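PDB 3P06: VP4 protein from Tellina virus 1, which acts as a viral protease, probably a serine peptidase that cuts the polyprotein into its final products, captured here as an intramolecular acyl-enzyme. Local coordinates for residues A[12-17]-A[25-30]; A[81-86]-A[182-187]; A[122-127]-A[153-158]; A[129-134]-A[163-168]. All coordinates share one frame; numbering follows the deposited sequence.

Contact 1 of 4, residues A[12-17]-A[25-30]; sequences LPVLMD and GAFMAV
Leu12 overlaps the base of the Phe27 side chain, its CG lying 3.9 Å from Phe27 CB as the two side chains cross obliquely. Leu12 CG stands between its own backbone N and carbonyl carbon, the crowded position (chi1 61°). The end of the side chain turns in over strand 25-30, where CD2 comes 3.9 Å from Ala29 N. Val14, on the same face, meets the ring itself. Its CG1 is 3.7 Å from Phe27 CD1, and the two side chains cross at about a right angle. Val14 CG2 instead reaches the backbone of Gly25, 3.6 Å from its C. Met16, a selenomethionine, bends at chi3 (-62°). That bend carries its CE to 3.5 Å from Gly25 N, beside a residue with no side chain of its own.

The backbones form an antiparallel hairpin. Leu12 with Phe27 and Val14 with Gly25 are hydrogen-bonded pairs, each closed by two N-H...O bonds. In one of them Val14 N lies 2.9 Å from Gly25 O. Pro13, which lacks an N-H, falls opposite Ala26 in the non-hydrogen-bonded pair between them. There a CA-H...O contact runs from Ala26 CA to Leu12 O at 3.3 Å.

The hairpin lies within the seven-stranded mixed sheet. Strand 21-31 continues it by pairing with strand 75-81, and Phe27 packs on Val78 and Pro80. From the other face Pro13 touches helix 138-149 at Val145 and Lys141, the latter a predicted active-site residue.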
loop_
_atom_site.group_PDB
_atom_site.type_symbol
_atom_site.label_atom_id
_atom_site.label_comp_id
_atom_site.label_asym_id
_atom_site.label_seq_id
_atom_site.Cartn_x
_atom_site.Cartn_y
_atom_site.Cartn_z
ATOM N N LEU A 12 0.700 -2.387 -1.889
ATOM C CA LEU A 12 -0.092 -1.526 -2.772
ATOM C C LEU A 12 0.837 -0.996 -3.876
ATOM O O LEU A 12 1.969 -0.602 -3.614
ATOM C CB LEU A 12 -0.767 -0.351 -1.988
ATOM C CG LEU A 12 0.219 0.603 -1.304
ATOM C CD1 LEU A 12 0.104 1.983 -1.959
ATOM C CD2 LEU A 12 -0.040 0.759 0.248
ATOM N N PRO A 13 0.342 -0.965 -5.106
ATOM C CA PRO A 13 1.137 -0.437 -6.221
ATOM C C PRO A 13 1.159 1.096 -6.260
ATOM O O PRO A 13 0.191 1.736 -5.864
ATOM C CB PRO A 13 0.420 -1.022 -7.473
ATOM C CG PRO A 13 -1.005 -1.067 -7.079
ATOM C CD PRO A 13 -0.982 -1.458 -5.557
ATOM N N VAL A 14 2.280 1.670 -6.687
ATOM C CA VAL A 14 2.371 3.104 -6.931
ATOM C C VAL A 14 2.977 3.351 -8.291
ATOM O O VAL A 14 3.697 2.515 -8.822
ATOM C CB VAL A 14 3.225 3.874 -5.841
ATOM C CG1 VAL A 14 2.581 3.694 -4.513
ATOM C CG2 VAL A 14 4.761 3.372 -5.851
ATOM N N LEU A 15 2.688 4.515 -8.848
ATOM C CA LEU A 15 3.256 4.950 -10.116
ATOM C C LEU A 15 4.094 6.206 -9.921
ATOM O O LEU A 15 3.752 7.011 -9.074
ATOM C CB LEU A 15 2.136 5.256 -11.110
ATOM C CG LEU A 15 1.185 4.089 -11.417
ATOM C CD1 LEU A 15 0.146 4.643 -12.424
ATOM C CD2 LEU A 15 1.905 2.906 -12.016
HETATM N N MSE A 16 5.178 6.360 -10.692
HETATM C CA MSE A 16 6.133 7.454 -10.564
HETATM C C MSE A 16 6.399 8.021 -11.917
HETATM O O MSE A 16 6.602 7.264 -12.882
HETATM C CB MSE A 16 7.462 7.017 -9.940
HETATM C CG MSE A 16 7.297 6.751 -8.443
HETATM SE SE MSE A 16 8.568 5.519 -7.563
HETATM C CE MSE A 16 8.128 3.897 -8.606
ATOM N N ASP A 17 6.409 9.350 -11.984
ATOM C CA ASP A 17 6.735 10.077 -13.199
ATOM C C ASP A 17 8.173 10.647 -13.147
ATOM O O ASP A 17 8.492 11.472 -12.296
ATOM C CB ASP A 17 5.748 11.214 -13.365
ATOM C CG ASP A 17 5.513 11.563 -14.785
ATOM O OD1 ASP A 17 6.496 11.627 -15.593
ATOM O OD2 ASP A 17 4.312 11.783 -15.110
ATOM N N GLY A 25 6.120 1.025 -8.806
ATOM C CA GLY A 25 6.745 0.450 -7.630
ATOM C C GLY A 25 5.695 0.000 -6.605
ATOM O O GLY A 25 4.513 -0.128 -6.926
ATOM N N ALA A 26 6.094 -0.146 -5.334
ATOM C CA ALA A 26 5.174 -0.657 -4.343
ATOM C C ALA A 26 5.446 -0.015 -3.023
ATOM O O ALA A 26 6.575 0.326 -2.732
ATOM C CB ALA A 26 5.332 -2.165 -4.225
ATOM N N PHE A 27 4.384 0.144 -2.225
ATOM C CA PHE A 27 4.549 0.478 -0.822
ATOM C C PHE A 27 3.850 -0.669 -0.140
ATOM O O PHE A 27 3.137 -1.449 -0.799
ATOM C CB PHE A 27 3.838 1.819 -0.430
ATOM C CG PHE A 27 4.670 3.074 -0.663
ATOM C CD1 PHE A 27 5.205 3.355 -1.888
ATOM C CD2 PHE A 27 4.941 3.960 0.409
ATOM C CE1 PHE A 27 5.997 4.513 -2.121
ATOM C CE2 PHE A 27 5.741 5.139 0.208
ATOM C CZ PHE A 27 6.234 5.439 -1.051
HETATM N N MSE A 28 4.048 -0.782 1.152
HETATM C CA MSE A 28 3.244 -1.691 1.952
HETATM C C MSE A 28 2.630 -0.870 3.066
HETATM O O MSE A 28 3.294 0.012 3.644
HETATM C CB MSE A 28 4.154 -2.779 2.573
HETATM C CG MSE A 28 3.267 -3.700 3.405
HETATM SE SE MSE A 28 4.179 -5.238 4.262
HETATM C CE MSE A 28 4.323 -6.240 2.624
ATOM N N ALA A 29 1.354 -1.098 3.337
ATOM C CA ALA A 29 0.732 -0.535 4.549
ATOM C C ALA A 29 1.107 -1.575 5.659
ATOM O O ALA A 29 0.522 -2.666 5.702
ATOM C CB ALA A 29 -0.818 -0.502 4.404
ATOM N N VAL A 30 2.062 -1.234 6.521
ATOM C CA VAL A 30 2.600 -2.229 7.437
ATOM C C VAL A 30 1.902 -2.039 8.781
ATOM O O VAL A 30 1.639 -0.902 9.235
ATOM C CB VAL A 30 4.110 -2.022 7.675
ATOM C CG1 VAL A 30 4.706 -3.172 8.672
ATOM C CG2 VAL A 30 4.864 -1.929 6.360
#

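Contact 2 of 4, residues A[81-86]-A[182-187]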
loop_
_atom_site.group_PDB
_atom_site.type_symbol
_atom_site.label_atom_id
_atom_site.label_comp_id
_atom_site.label_asym_id
_atom_site.label_seq_id
_atom_site.Cartn_x
_atom_site.Cartn_y
_atom_site.Cartn_z
ATOM N N VAL A 81 8.689 -0.346 -0.549
ATOM C CA VAL A 81 9.379 -1.639 -0.435
ATOM C C VAL A 81 9.935 -1.996 -1.778
ATOM O O VAL A 81 9.302 -1.715 -2.831
ATOM C CB VAL A 81 8.449 -2.760 0.087
ATOM C CG1 VAL A 81 7.846 -2.371 1.454
ATOM C CG2 VAL A 81 7.323 -3.076 -0.886
ATOM N N VAL A 82 11.129 -2.570 -1.797
ATOM C CA VAL A 82 11.653 -3.030 -3.088
ATOM C C VAL A 82 11.581 -4.547 -3.165
ATOM O O VAL A 82 11.833 -5.133 -4.240
ATOM C CB VAL A 82 13.121 -2.511 -3.359
ATOM C CG1 VAL A 82 13.104 -0.988 -3.659
ATOM C CG2 VAL A 82 14.132 -2.820 -2.187
ATOM N N GLN A 83 11.309 -5.186 -2.010
ATOM C CA GLN A 83 11.163 -6.646 -1.933
ATOM C C GLN A 83 10.179 -6.969 -0.873
ATOM O O GLN A 83 10.144 -6.266 0.136
ATOM C CB GLN A 83 12.457 -7.429 -1.573
ATOM C CG GLN A 83 13.516 -7.294 -2.611
ATOM C CD GLN A 83 14.786 -8.076 -2.288
ATOM O OE1 GLN A 83 14.846 -8.837 -1.333
ATOM N NE2 GLN A 83 15.797 -7.895 -3.122
ATOM N N ALA A 84 9.384 -8.010 -1.085
ATOM C CA ALA A 84 8.479 -8.488 -0.036
ATOM C C ALA A 84 8.371 -10.001 -0.033
ATOM O O ALA A 84 8.446 -10.647 -1.118
ATOM C CB ALA A 84 7.060 -7.834 -0.183
ATOM N N THR A 85 8.191 -10.567 1.166
ATOM C CA THR A 85 7.901 -11.978 1.306
ATOM C C THR A 85 6.653 -12.052 2.189
ATOM O O THR A 85 6.150 -11.006 2.606
ATOM C CB THR A 85 9.081 -12.808 1.969
ATOM O OG1 THR A 85 9.262 -12.401 3.350
ATOM C CG2 THR A 85 10.423 -12.648 1.173
ATOM N N ALA A 86 6.173 -13.261 2.483
ATOM C CA ALA A 86 5.067 -13.429 3.470
ATOM C C ALA A 86 5.314 -12.748 4.842
ATOM O O ALA A 86 4.356 -12.329 5.534
ATOM C CB ALA A 86 4.723 -14.907 3.627
HETATM N N MSE A 182 9.101 -14.631 -3.151
HETATM C CA MSE A 182 9.417 -13.193 -2.986
HETATM C C MSE A 182 8.973 -12.452 -4.244
HETATM O O MSE A 182 8.963 -13.056 -5.323
HETATM C CB MSE A 182 10.925 -13.050 -2.830
HETATM C CG MSE A 182 11.516 -11.651 -2.690
HETATM SE SE MSE A 182 13.483 -11.713 -3.145
HETATM C CE MSE A 182 14.024 -13.508 -2.588
ATOM N N VAL A 183 8.581 -11.185 -4.083
ATOM C CA VAL A 183 8.313 -10.306 -5.192
ATOM C C VAL A 183 9.282 -9.168 -5.060
ATOM O O VAL A 183 9.640 -8.728 -3.933
ATOM C CB VAL A 183 6.791 -9.766 -5.273
ATOM C CG1 VAL A 183 5.867 -10.891 -5.782
ATOM C CG2 VAL A 183 6.247 -9.226 -3.921
ATOM N N THR A 184 9.751 -8.670 -6.193
ATOM C CA THR A 184 10.596 -7.498 -6.099
ATOM C C THR A 184 10.009 -6.342 -6.948
ATOM O O THR A 184 9.234 -6.588 -7.885
ATOM C CB THR A 184 12.003 -7.833 -6.498
ATOM O OG1 THR A 184 11.994 -8.117 -7.897
ATOM C CG2 THR A 184 12.499 -9.093 -5.753
ATOM N N PHE A 185 10.390 -5.106 -6.630
ATOM C CA PHE A 185 9.843 -3.922 -7.312
ATOM C C PHE A 185 10.965 -2.953 -7.569
ATOM O O PHE A 185 11.985 -3.026 -6.871
ATOM C CB PHE A 185 8.805 -3.255 -6.439
ATOM C CG PHE A 185 7.714 -4.154 -6.016
ATOM C CD1 PHE A 185 6.625 -4.429 -6.894
ATOM C CD2 PHE A 185 7.753 -4.752 -4.757
ATOM C CE1 PHE A 185 5.585 -5.320 -6.500
ATOM C CE2 PHE A 185 6.688 -5.615 -4.341
ATOM C CZ PHE A 185 5.622 -5.903 -5.229
ATOM N N SER A 186 10.809 -2.067 -8.573
ATOM C CA SER A 186 11.751 -0.978 -8.842
ATOM C C SER A 186 11.553 0.118 -7.793
ATOM O O SER A 186 10.443 0.292 -7.232
ATOM C CB SER A 186 11.494 -0.332 -10.231
ATOM O OG SER A 186 12.110 -1.092 -11.256
ATOM N N SER A 187 12.603 0.881 -7.549
ATOM C CA SER A 187 12.434 2.051 -6.702
ATOM C C SER A 187 12.547 3.335 -7.524
ATOM O O SER A 187 13.040 3.320 -8.641
ATOM C CB SER A 187 13.453 2.042 -5.565
ATOM O OG SER A 187 14.756 1.763 -6.065
#
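Met182, a selenomethionine, reaches across to three residues of segment 81-86. Its CB lies 4.1 Å from Thr85 CG2. CG, anti to the backbone N (chi1 178°), passes 3.6 Å from Ala84 O. SE then comes 3.7 Å from Gln83 OE1. Gln83, extended beyond its CG, also runs side by side with Thr184 and points the same way, with Gln83 CG 3.8 Å from Thr184 CG2. The OG1 of Thr85 is engaged elsewhere, by Ser88 OG and Thr87 N.

The backbones are antiparallel and place strand 183-184 at the edge of a four-stranded antiparallel sheet, next to strand 83-84. Ala84 and Val183 form the hydrogen-bonded pair, closed by a bond in each direction. Beyond it Phe185 N bonds to Val82 O at 2.8 Å.

On the buried face Ala84 CB meets Val183 CG2 at 4.1 Å, and Leu11 touches both residues. The Phe185 ring approaches Val81 through CD2, 4.2 Å from Val81 CG2, and packs against Ala26 of strand 21-31. Past the paired part, Val82 CG1 touches Ser187 CB at 3.6 Å. A bound glycerol hydrogen-bonds to Thr184 O and Ser186 N.

Contact 3 of 4, residues A[122-127]-A[153-158]. With SO4 (sulfate ion), chain B.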
loop_
_atom_site.group_PDB
_atom_site.type_symbol
_atom_site.label_atom_id
_atom_site.label_comp_id
_atom_site.label_asym_id
_atom_site.label_seq_id
_atom_site.Cartn_x
_atom_site.Cartn_y
_atom_site.Cartn_z
HETATM N N MSE A 122 -1.813 -7.662 -4.223
HETATM C CA MSE A 122 -1.623 -6.232 -4.009
HETATM C C MSE A 122 -3.007 -5.619 -4.002
HETATM O O MSE A 122 -3.951 -6.168 -4.626
HETATM C CB MSE A 122 -0.810 -5.624 -5.152
HETATM C CG MSE A 122 0.609 -6.227 -5.223
HETATM SE SE MSE A 122 1.608 -5.177 -6.593
HETATM C CE MSE A 122 2.215 -3.840 -5.316
ATOM N N VAL A 123 -3.144 -4.485 -3.333
ATOM C CA VAL A 123 -4.472 -3.891 -3.261
ATOM C C VAL A 123 -4.421 -2.394 -3.595
ATOM O O VAL A 123 -3.536 -1.710 -3.129
ATOM C CB VAL A 123 -5.049 -4.148 -1.834
ATOM C CG1 VAL A 123 -6.336 -3.341 -1.610
ATOM C CG2 VAL A 123 -5.285 -5.707 -1.595
ATOM N N THR A 124 -5.335 -1.869 -4.394
ATOM C CA THR A 124 -5.327 -0.411 -4.653
ATOM C C THR A 124 -6.744 0.142 -4.498
ATOM O O THR A 124 -7.722 -0.502 -4.932
ATOM C CB THR A 124 -4.728 -0.043 -6.112
ATOM O OG1 THR A 124 -4.515 1.380 -6.248
ATOM C CG2 THR A 124 -5.668 -0.442 -7.218
ATOM N N GLY A 125 -6.842 1.371 -3.984
ATOM C CA GLY A 125 -8.078 2.129 -4.031
ATOM C C GLY A 125 -8.229 3.031 -2.814
ATOM O O GLY A 125 -7.637 2.777 -1.770
ATOM N N ALA A 126 -9.030 4.079 -2.963
ATOM C CA ALA A 126 -9.334 5.006 -1.915
ATOM C C ALA A 126 -10.567 4.447 -1.206
ATOM O O ALA A 126 -11.294 3.638 -1.779
ATOM C CB ALA A 126 -9.626 6.390 -2.512
ATOM N N VAL A 127 -10.802 4.856 0.029
ATOM C CA VAL A 127 -11.929 4.307 0.805
ATOM C C VAL A 127 -12.788 5.444 1.247
ATOM O O VAL A 127 -12.278 6.470 1.706
ATOM C CB VAL A 127 -11.467 3.434 2.032
ATOM C CG1 VAL A 127 -12.686 2.925 2.919
ATOM C CG2 VAL A 127 -10.584 2.247 1.556
ATOM N N LEU A 153 -3.765 -8.356 -8.369
ATOM C CA LEU A 153 -4.113 -7.051 -7.835
ATOM C C LEU A 153 -5.616 -7.045 -7.570
ATOM O O LEU A 153 -6.363 -7.470 -8.440
ATOM C CB LEU A 153 -3.812 -6.014 -8.888
ATOM C CG LEU A 153 -4.262 -4.579 -8.507
ATOM C CD1 LEU A 153 -3.500 -3.982 -7.301
ATOM C CD2 LEU A 153 -4.160 -3.599 -9.687
ATOM N N ALA A 154 -6.034 -6.552 -6.397
ATOM C CA ALA A 154 -7.439 -6.354 -6.071
ATOM C C ALA A 154 -7.726 -4.883 -6.181
ATOM O O ALA A 154 -6.897 -4.052 -5.768
ATOM C CB ALA A 154 -7.765 -6.822 -4.668
ATOM N N ALA A 155 -8.893 -4.545 -6.737
ATOM C CA ALA A 155 -9.264 -3.110 -6.930
ATOM C C ALA A 155 -10.737 -3.095 -7.237
ATOM O O ALA A 155 -11.294 -4.143 -7.569
ATOM C CB ALA A 155 -8.495 -2.436 -8.161
ATOM N N ASN A 156 -11.354 -1.904 -7.193
ATOM C CA ASN A 156 -12.736 -1.780 -7.614
ATOM C C ASN A 156 -12.758 -1.594 -9.142
ATOM O O ASN A 156 -13.022 -0.509 -9.653
ATOM C CB ASN A 156 -13.394 -0.612 -6.893
ATOM C CG ASN A 156 -14.896 -0.504 -7.205
ATOM O OD1 ASN A 156 -15.420 -1.258 -8.051
ATOM N ND2 ASN A 156 -15.581 0.395 -6.511
ATOM N N SER A 157 -12.458 -2.662 -9.857
ATOM C CA SER A 157 -12.313 -2.614 -11.272
ATOM C C SER A 157 -12.411 -4.023 -11.829
ATOM O O SER A 157 -11.877 -4.982 -11.276
ATOM C CB SER A 157 -10.959 -2.038 -11.668
ATOM O OG SER A 157 -10.560 -2.518 -12.947
ATOM N N ASP A 158 -13.049 -4.157 -12.979
ATOM C CA ASP A 158 -13.222 -5.503 -13.458
ATOM C C ASP A 158 -11.939 -5.917 -14.232
ATOM O O ASP A 158 -11.877 -6.998 -14.726
ATOM C CB ASP A 158 -14.595 -5.728 -14.151
ATOM C CG ASP A 158 -14.823 -4.760 -15.241
ATOM O OD1 ASP A 158 -13.784 -4.230 -15.696
ATOM O OD2 ASP A 158 -15.970 -4.503 -15.649
HETATM S S SO4 B . -6.508 3.675 -8.186
HETATM O O1 SO4 B . -7.077 3.043 -7.021
HETATM O O2 SO4 B . -6.178 2.619 -9.144
HETATM O O3 SO4 B . -7.523 4.552 -8.729
HETATM O O4 SO4 B . -5.359 4.514 -7.958
HETATM O O HOH W 1 -9.904 0.449 -6.388
#
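Met122 and Val123 run parallel to Leu153 and Ala154 as neighbouring strands of a three-stranded parallel sheet. Helix 138-149 lies between them in the chain and packs on Met122, Leu153 and Ala155. This is a beta-alpha-beta crossover whose connection also carries the short hairpin of strands 127-128 and 131-132.

Two backbone bonds join the strands. Ala154 N gives its hydrogen to Met122 O at 2.8 Å, and Ala154 O takes one from Thr124 N at 3.0 Å. Ala154 thus uses both its N-H and its carbonyl on the same neighbour. CA-H...O contacts from Leu153 to Met122 O and from Val123 to Ala154 O lie beside these bonds.

The apolar contacts fall on both faces. On one, Leu153 CD1 comes 3.8 Å from Met122 CB, while the end of the Met122 side chain leads away. That side chain also touches Pro13 and Leu11 of strand 9-18. On the other, Val123 CG2 meets Ala154 CB at 4.1 Å. Farther along, Thr124 CG2 touches Ala155 CB at 3.6 Å.

The polar contacts gather near the predicted catalytic residues. With Thr124 OG1 anti to the backbone N (chi1 -170°), it hydrogen-bonds to Lys141 NZ. A sulfate, probably from the crystallisation liquor, is held by Lys141 NZ and by Leu136 N and Leu137 N. Where the strands part, one water gives a hydrogen to Thr124 O at 2.8 Å and accepts one from Asn156 N at 2.9 Å.

Contact 4 of 4, residues A[129-134]-A[163-168]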
loop_
_atom_site.group_PDB
_atom_site.type_symbol
_atom_site.label_atom_id
_atom_site.label_comp_id
_atom_site.label_asym_id
_atom_site.label_seq_id
_atom_site.Cartn_x
_atom_site.Cartn_y
_atom_site.Cartn_z
ATOM N N SER A 129 -16.660 5.827 3.334
ATOM C CA SER A 129 -17.805 5.150 3.999
ATOM C C SER A 129 -17.886 3.622 3.761
ATOM O O SER A 129 -18.909 3.121 3.258
ATOM C CB SER A 129 -19.103 5.773 3.516
ATOM O OG SER A 129 -18.954 7.168 3.439
ATOM N N GLY A 130 -16.810 2.901 4.076
ATOM C CA GLY A 130 -16.789 1.443 3.975
ATOM C C GLY A 130 -16.823 0.844 2.578
ATOM O O GLY A 130 -17.022 -0.378 2.401
ATOM N N ASN A 131 -16.647 1.690 1.573
ATOM C CA ASN A 131 -16.575 1.214 0.206
ATOM C C ASN A 131 -15.287 1.695 -0.441
ATOM O O ASN A 131 -14.763 2.747 -0.088
ATOM C CB ASN A 131 -17.748 1.752 -0.629
ATOM C CG ASN A 131 -19.044 0.976 -0.437
ATOM O OD1 ASN A 131 -19.062 -0.216 -0.098
ATOM N ND2 ASN A 131 -20.154 1.668 -0.676
ATOM N N LEU A 132 -14.811 0.932 -1.413
ATOM C CA LEU A 132 -13.754 1.393 -2.273
ATOM C C LEU A 132 -14.376 2.346 -3.262
ATOM O O LEU A 132 -15.412 2.039 -3.836
ATOM C CB LEU A 132 -13.135 0.219 -3.003
ATOM C CG LEU A 132 -11.985 -0.431 -2.249
ATOM C CD1 LEU A 132 -12.507 -1.223 -1.064
ATOM C CD2 LEU A 132 -11.152 -1.338 -3.182
ATOM N N SER A 133 -13.744 3.498 -3.471
ATOM C CA SER A 133 -14.148 4.399 -4.545
ATOM C C SER A 133 -14.102 3.737 -5.909
ATOM O O SER A 133 -13.400 2.747 -6.079
ATOM C CB SER A 133 -13.207 5.588 -4.581
ATOM O OG SER A 133 -13.441 6.379 -3.452
ATOM N N PRO A 134 -14.788 4.311 -6.918
ATOM C CA PRO A 134 -14.457 3.701 -8.232
ATOM C C PRO A 134 -12.964 3.879 -8.602
ATOM O O PRO A 134 -12.289 4.814 -8.198
ATOM C CB PRO A 134 -15.397 4.390 -9.213
ATOM C CG PRO A 134 -16.106 5.463 -8.416
ATOM C CD PRO A 134 -15.992 5.155 -6.974
ATOM N N VAL A 163 -13.240 -5.934 -6.031
ATOM C CA VAL A 163 -13.847 -5.793 -4.736
ATOM C C VAL A 163 -14.460 -4.408 -4.615
ATOM O O VAL A 163 -13.864 -3.414 -5.012
ATOM C CB VAL A 163 -12.849 -5.979 -3.513
ATOM C CG1 VAL A 163 -12.390 -7.426 -3.378
ATOM C CG2 VAL A 163 -11.631 -5.088 -3.627
ATOM N N VAL A 164 -15.639 -4.347 -4.003
ATOM C CA VAL A 164 -16.345 -3.098 -3.909
ATOM C C VAL A 164 -16.435 -2.611 -2.458
ATOM O O VAL A 164 -16.300 -1.423 -2.199
ATOM C CB VAL A 164 -17.734 -3.210 -4.588
ATOM C CG1 VAL A 164 -18.475 -1.875 -4.483
ATOM C CG2 VAL A 164 -17.547 -3.575 -6.076
ATOM N N THR A 165 -16.647 -3.514 -1.517
ATOM C CA THR A 165 -16.826 -3.120 -0.114
ATOM C C THR A 165 -15.591 -3.530 0.725
ATOM O O THR A 165 -14.873 -4.433 0.363
ATOM C CB THR A 165 -18.120 -3.728 0.548
ATOM O OG1 THR A 165 -17.938 -5.129 0.713
ATOM C CG2 THR A 165 -19.409 -3.481 -0.295
ATOM N N LEU A 166 -15.372 -2.843 1.838
ATOM C CA LEU A 166 -14.283 -3.203 2.754
ATOM C C LEU A 166 -14.523 -4.655 3.244
ATOM O O LEU A 166 -13.568 -5.443 3.342
ATOM C CB LEU A 166 -14.245 -2.224 3.932
ATOM C CG LEU A 166 -13.557 -0.883 3.715
ATOM C CD1 LEU A 166 -13.332 -0.283 5.106
ATOM C CD2 LEU A 166 -12.229 -1.085 2.969
ATOM N N GLU A 167 -15.787 -5.021 3.477
ATOM C CA GLU A 167 -16.092 -6.414 3.823
ATOM C C GLU A 167 -15.608 -7.439 2.760
ATOM O O GLU A 167 -14.995 -8.468 3.113
ATOM C CB GLU A 167 -17.575 -6.623 4.191
ATOM C CG GLU A 167 -17.850 -7.984 4.807
ATOM C CD GLU A 167 -16.732 -8.437 5.801
ATOM O OE1 GLU A 167 -16.318 -7.652 6.724
ATOM O OE2 GLU A 167 -16.250 -9.592 5.646
ATOM N N GLN A 168 -15.842 -7.148 1.479
ATOM C CA GLN A 168 -15.308 -8.035 0.410
ATOM C C GLN A 168 -13.784 -8.075 0.357
ATOM O O GLN A 168 -13.197 -9.132 0.145
ATOM C CB GLN A 168 -15.784 -7.647 -0.967
ATOM C CG GLN A 168 -17.240 -7.975 -1.200
ATOM C CD GLN A 168 -17.795 -7.118 -2.308
ATOM O OE1 GLN A 168 -17.074 -6.294 -2.911
ATOM N NE2 GLN A 168 -19.058 -7.284 -2.585
#
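Leu132 and Leu166 both carry CG anti to the carbonyl carbon, beside the backbone N (chi1 -89° for Leu132). Their branches meet where Leu132 CD1 comes 4.0 Å from Leu166 CD2. The other methyl, Leu132 CD2, touches Val163 CG2 at 3.8 Å. Leu132 thus touches both Val163, in the loop before helix 166-173, and Leu166, the first residue of that helix.

Two backbone bonds flank the single bridge between Asn131 and Thr165. Leu132 N bonds to Val164 O at 2.9 Å. Leu166 N bonds to Gly130 O at 3.0 Å, so the turn before strand 131-132 supplies an acceptor to the first N-H of the helix.

Thr165 is the N-cap of that helix and forms a capping box with Gln168. Thr165 OG1, between its backbone N and carbonyl carbon (chi1 70°), accepts from Gln168 N at 3.0 Å. In return Gln168 OE1 takes two hydrogens. Val164 N, 2.7 Å from Gln168 OE1, approaches nearly along the C=O axis. Thr165 N lies 3.1 Å from Gln168 OE1 and 62° out of the amide plane. These two bonds tie the loop before the helix to its first turn.

On the buried side Leu132 packs on Ala105 and Leu166 on Cys108, both of helix 104-111. Asn156 ND2 hydrogen-bonds to Leu132 O, joining this region to segment 153-158.

In the fold
Contacts 1 and 3 are buried, and contacts 2 and 4 are partly open to solvent. Contacts 1 and 2 hold different strands of different sheets. They touch where Ala26 O probably accepts from Val81 N, and Met28 packs on Val81 and Ala84. Contact 3 meets contact 1 through Met122 CE and Val123 O, placed against Leu12 and Pro13. Both lie beside the predicted Ser102 and Lys141 site. Contacts 3 and 4 alternate along the chain and are joined by probable Ala126-Ser133 and Ala155-Val163 backbone bonds. Contacts 1 and 2 are antiparallel and contact 3 parallel. Contact 4 has a single bridge and adds side-chain capping of a helix.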